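Local coordinates for protein beta-galactosidase (Bacillus circulans subsp. alkalophilus, PDB 3TTY) that hydrolyses terminal non-reducing beta-D-galactose residues from beta-galactosides, releasing galactose, as a three-chain glycoside hydrolase whose catalytic domain is a TIM barrel, at residues 464-473 / 503-511. Residues are numbered along the deposited sequence; the frame is centred on the assembly and turned at random.
Sequences VKPGFAERVE and PGELRNVMG
L506 sends CD1 to V464, in the loop leading into helix 468-477, and CD2 to F468 and A469 in its first turn. CD1 sits 4.0 Å from CG2 of V464; CD2 meets the F468 ring obliquely, 4.2 Å from CE2 of F468. That ring is backed on one face by CG1 of V472, whose other methyl, CG2, meets CG1 of V509. The backbones come close at A469, whose CB lies 3.8 Å from CB of E505 and 3.7 Å from its O. All this lies in the trimerisation domain, where the two short helical pieces pack side by side over its mixed sheet; V472 and M510 both rest on F482 of strand 481-485, and no neighbouring subunit reaches either segment. Along the other margin the joint is looser and wet. CG of E505 stands anti to its carbonyl carbon (chi1 -53°) and the extended chain runs opposite to V464, putting the carboxylate beside CG1 of V464. Two waters sit between that carboxylate and the loop, one within reach of OE2 and O of V464, the other of OE1 and O of K465; the second accepts the N-H of A469. Farther along, E473 packs its CG 3.9 Å from CB of V509, but its OE2 stays 3.9 Å from O of E505, and two waters bridge that gap; one also accepts the N-H of V509, its oxygen 2.9 Å from N.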
loop_
_atom_site.group_PDB
_atom_site.type_symbol
_atom_site.label_atom_id
_atom_site.label_comp_id
_atom_site.label_asym_id
_atom_site.label_seq_id
_atom_site.Cartn_x
_atom_site.Cartn_y
_atom_site.Cartn_z
ATOM N N VAL A 464 31.389 -11.847 -0.590
ATOM C CA VAL A 464 32.790 -11.937 -0.212
ATOM C C VAL A 464 33.657 -11.203 -1.235
ATOM O O VAL A 464 33.700 -11.583 -2.402
ATOM C CB VAL A 464 33.228 -13.396 -0.082
ATOM C CG1 VAL A 464 34.738 -13.488 0.073
ATOM C CG2 VAL A 464 32.522 -14.033 1.110
ATOM N N LYS A 465 34.324 -10.138 -0.786
ATOM C CA LYS A 465 35.112 -9.271 -1.656
ATOM C C LYS A 465 36.552 -9.773 -1.744
ATOM O O LYS A 465 36.986 -10.542 -0.892
ATOM C CB LYS A 465 35.096 -7.833 -1.129
ATOM C CG LYS A 465 33.711 -7.199 -1.016
ATOM C CD LYS A 465 33.834 -5.801 -0.434
ATOM C CE LYS A 465 32.477 -5.162 -0.164
ATOM N NZ LYS A 465 32.650 -3.736 0.250
ATOM N N PRO A 466 37.299 -9.329 -2.770
ATOM C CA PRO A 466 38.686 -9.777 -2.947
ATOM C C PRO A 466 39.502 -9.509 -1.688
ATOM O O PRO A 466 39.340 -8.450 -1.059
ATOM C CB PRO A 466 39.199 -8.908 -4.100
ATOM C CG PRO A 466 37.969 -8.504 -4.850
ATOM C CD PRO A 466 36.889 -8.368 -3.808
ATOM N N GLY A 467 40.355 -10.465 -1.326
ATOM C CA GLY A 467 41.205 -10.337 -0.156
ATOM C C GLY A 467 40.537 -10.684 1.169
ATOM O O GLY A 467 41.219 -10.897 2.172
ATOM N N PHE A 468 39.211 -10.739 1.191
ATOM C CA PHE A 468 38.511 -10.999 2.443
ATOM C C PHE A 468 38.777 -12.409 2.984
ATOM O O PHE A 468 39.222 -12.565 4.125
ATOM C CB PHE A 468 37.011 -10.709 2.304
ATOM C CG PHE A 468 36.198 -11.012 3.546
ATOM C CD1 PHE A 468 36.042 -10.068 4.540
ATOM C CD2 PHE A 468 35.551 -12.225 3.686
ATOM C CE1 PHE A 468 35.270 -10.333 5.671
ATOM C CE2 PHE A 468 34.785 -12.499 4.809
ATOM C CZ PHE A 468 34.644 -11.547 5.808
ATOM N N ALA A 469 38.509 -13.430 2.180
ATOM C CA ALA A 469 38.747 -14.809 2.625
ATOM C C ALA A 469 40.182 -15.022 3.121
ATOM O O ALA A 469 40.399 -15.672 4.137
ATOM C CB ALA A 469 38.416 -15.808 1.529
ATOM N N GLU A 470 41.148 -14.467 2.397
ATOM C CA GLU A 470 42.550 -14.593 2.760
ATOM C C GLU A 470 42.770 -13.948 4.117
ATOM O O GLU A 470 43.458 -14.497 4.996
ATOM C CB GLU A 470 43.423 -13.909 1.710
ATOM C CG GLU A 470 44.877 -14.349 1.698
ATOM C CD GLU A 470 45.635 -13.804 0.482
ATOM O OE1 GLU A 470 44.974 -13.492 -0.541
ATOM O OE2 GLU A 470 46.883 -13.678 0.551
ATOM N N ARG A 471 42.161 -12.778 4.281
ATOM C CA ARG A 471 42.287 -12.022 5.513
ATOM C C ARG A 471 41.736 -12.814 6.702
ATOM O O ARG A 471 42.379 -12.873 7.740
ATOM C CB ARG A 471 41.621 -10.652 5.367
ATOM C CG ARG A 471 42.130 -9.572 6.328
ATOM C CD ARG A 471 41.920 -8.151 5.758
ATOM N NE ARG A 471 40.569 -7.986 5.234
ATOM C CZ ARG A 471 40.280 -7.668 3.972
ATOM N NH1 ARG A 471 41.254 -7.443 3.093
ATOM N NH2 ARG A 471 39.009 -7.567 3.589
ATOM N N VAL A 472 40.576 -13.451 6.564
ATOM C CA VAL A 472 40.066 -14.197 7.707
ATOM C C VAL A 472 40.761 -15.535 7.916
ATOM O O VAL A 472 40.923 -15.959 9.053
ATOM C CB VAL A 472 38.531 -14.354 7.746
ATOM C CG1 VAL A 472 37.878 -13.588 6.620
ATOM C CG2 VAL A 472 38.132 -15.830 7.770
ATOM N N GLU A 473 41.200 -16.186 6.842
ATOM C CA GLU A 473 42.043 -17.363 7.002
ATOM C C GLU A 473 43.290 -17.009 7.810
ATOM O O GLU A 473 43.659 -17.711 8.750
ATOM C CB GLU A 473 42.431 -17.948 5.650
ATOM C CG GLU A 473 41.359 -18.825 5.025
ATOM C CD GLU A 473 41.543 -18.989 3.524
ATOM O OE1 GLU A 473 42.490 -18.388 2.966
ATOM O OE2 GLU A 473 40.739 -19.716 2.899
ATOM N N PRO A 503 30.154 -22.475 1.293
ATOM C CA PRO A 503 30.331 -21.024 1.149
ATOM C C PRO A 503 31.557 -20.609 0.330
ATOM O O PRO A 503 32.306 -19.710 0.740
ATOM C CB PRO A 503 30.497 -20.560 2.599
ATOM C CG PRO A 503 31.166 -21.706 3.274
ATOM C CD PRO A 503 30.659 -22.962 2.594
ATOM N N GLY A 504 31.757 -21.250 -0.817
ATOM C CA GLY A 504 32.727 -20.766 -1.788
ATOM C C GLY A 504 34.109 -20.516 -1.223
ATOM O O GLY A 504 34.766 -21.453 -0.797
ATOM N N GLU A 505 34.552 -19.261 -1.222
ATOM C CA GLU A 505 35.898 -18.935 -0.754
ATOM C C GLU A 505 36.074 -19.174 0.749
ATOM O O GLU A 505 37.198 -19.237 1.240
ATOM C CB GLU A 505 36.268 -17.489 -1.104
ATOM C CG GLU A 505 36.090 -17.141 -2.589
ATOM C CD GLU A 505 36.583 -15.742 -2.934
ATOM O OE1 GLU A 505 37.616 -15.322 -2.368
ATOM O OE2 GLU A 505 35.944 -15.059 -3.770
ATOM N N LEU A 506 34.965 -19.301 1.474
ATOM C CA LEU A 506 35.015 -19.524 2.919
ATOM C C LEU A 506 34.866 -21.010 3.274
ATOM O O LEU A 506 34.809 -21.365 4.452
ATOM C CB LEU A 506 33.925 -18.710 3.638
ATOM C CG LEU A 506 33.952 -17.183 3.522
ATOM C CD1 LEU A 506 32.723 -16.574 4.162
ATOM C CD2 LEU A 506 35.210 -16.617 4.148
ATOM N N ARG A 507 34.806 -21.872 2.258
ATOM C CA ARG A 507 34.548 -23.298 2.481
ATOM C C ARG A 507 35.664 -23.978 3.281
ATOM O O ARG A 507 35.399 -24.757 4.188
ATOM C CB ARG A 507 34.300 -24.033 1.160
ATOM C CG ARG A 507 34.040 -25.532 1.309
ATOM C CD ARG A 507 33.610 -26.143 -0.032
ATOM N NE ARG A 507 33.338 -27.581 0.036
ATOM C CZ ARG A 507 32.891 -28.297 -0.997
ATOM N NH1 ARG A 507 32.655 -27.707 -2.166
ATOM N NH2 ARG A 507 32.669 -29.600 -0.870
ATOM N N ASN A 508 36.910 -23.654 2.971
ATOM C CA ASN A 508 38.022 -24.261 3.675
ATOM C C ASN A 508 38.089 -23.842 5.130
ATOM O O ASN A 508 38.280 -24.676 6.015
ATOM C CB ASN A 508 39.349 -23.933 2.992
ATOM C CG ASN A 508 39.497 -24.625 1.662
ATOM O OD1 ASN A 508 39.045 -25.768 1.482
ATOM N ND2 ASN A 508 40.131 -23.938 0.708
ATOM N N VAL A 509 37.948 -22.547 5.380
ATOM C CA VAL A 509 38.116 -22.059 6.732
ATOM C C VAL A 509 36.939 -22.487 7.611
ATOM O O VAL A 509 37.114 -22.735 8.802
ATOM C CB VAL A 509 38.335 -20.537 6.792
ATOM C CG1 VAL A 509 37.067 -19.782 6.393
ATOM C CG2 VAL A 509 38.781 -20.150 8.185
ATOM N N MET A 510 35.753 -22.606 7.016
ATOM C CA MET A 510 34.569 -22.996 7.777
ATOM C C MET A 510 34.472 -24.514 7.949
ATOM O O MET A 510 33.870 -24.986 8.902
ATOM C CB MET A 510 33.296 -22.438 7.139
ATOM C CG MET A 510 33.239 -20.910 7.074
ATOM S SD MET A 510 33.728 -20.061 8.594
ATOM C CE MET A 510 32.544 -20.750 9.753
ATOM N N GLY A 511 35.056 -25.267 7.020
ATOM C CA GLY A 511 35.129 -26.720 7.117
ATOM C C GLY A 511 33.800 -27.414 6.906
ATOM O O GLY A 511 33.591 -28.544 7.368
HETATM O O HOH W 1 35.992 -12.545 -3.614
HETATM O O HOH W 2 38.250 -12.950 -0.998
HETATM O O HOH W 3 38.406 -20.591 3.256
HETATM O O HOH W 4 39.711 -18.818 -0.014
#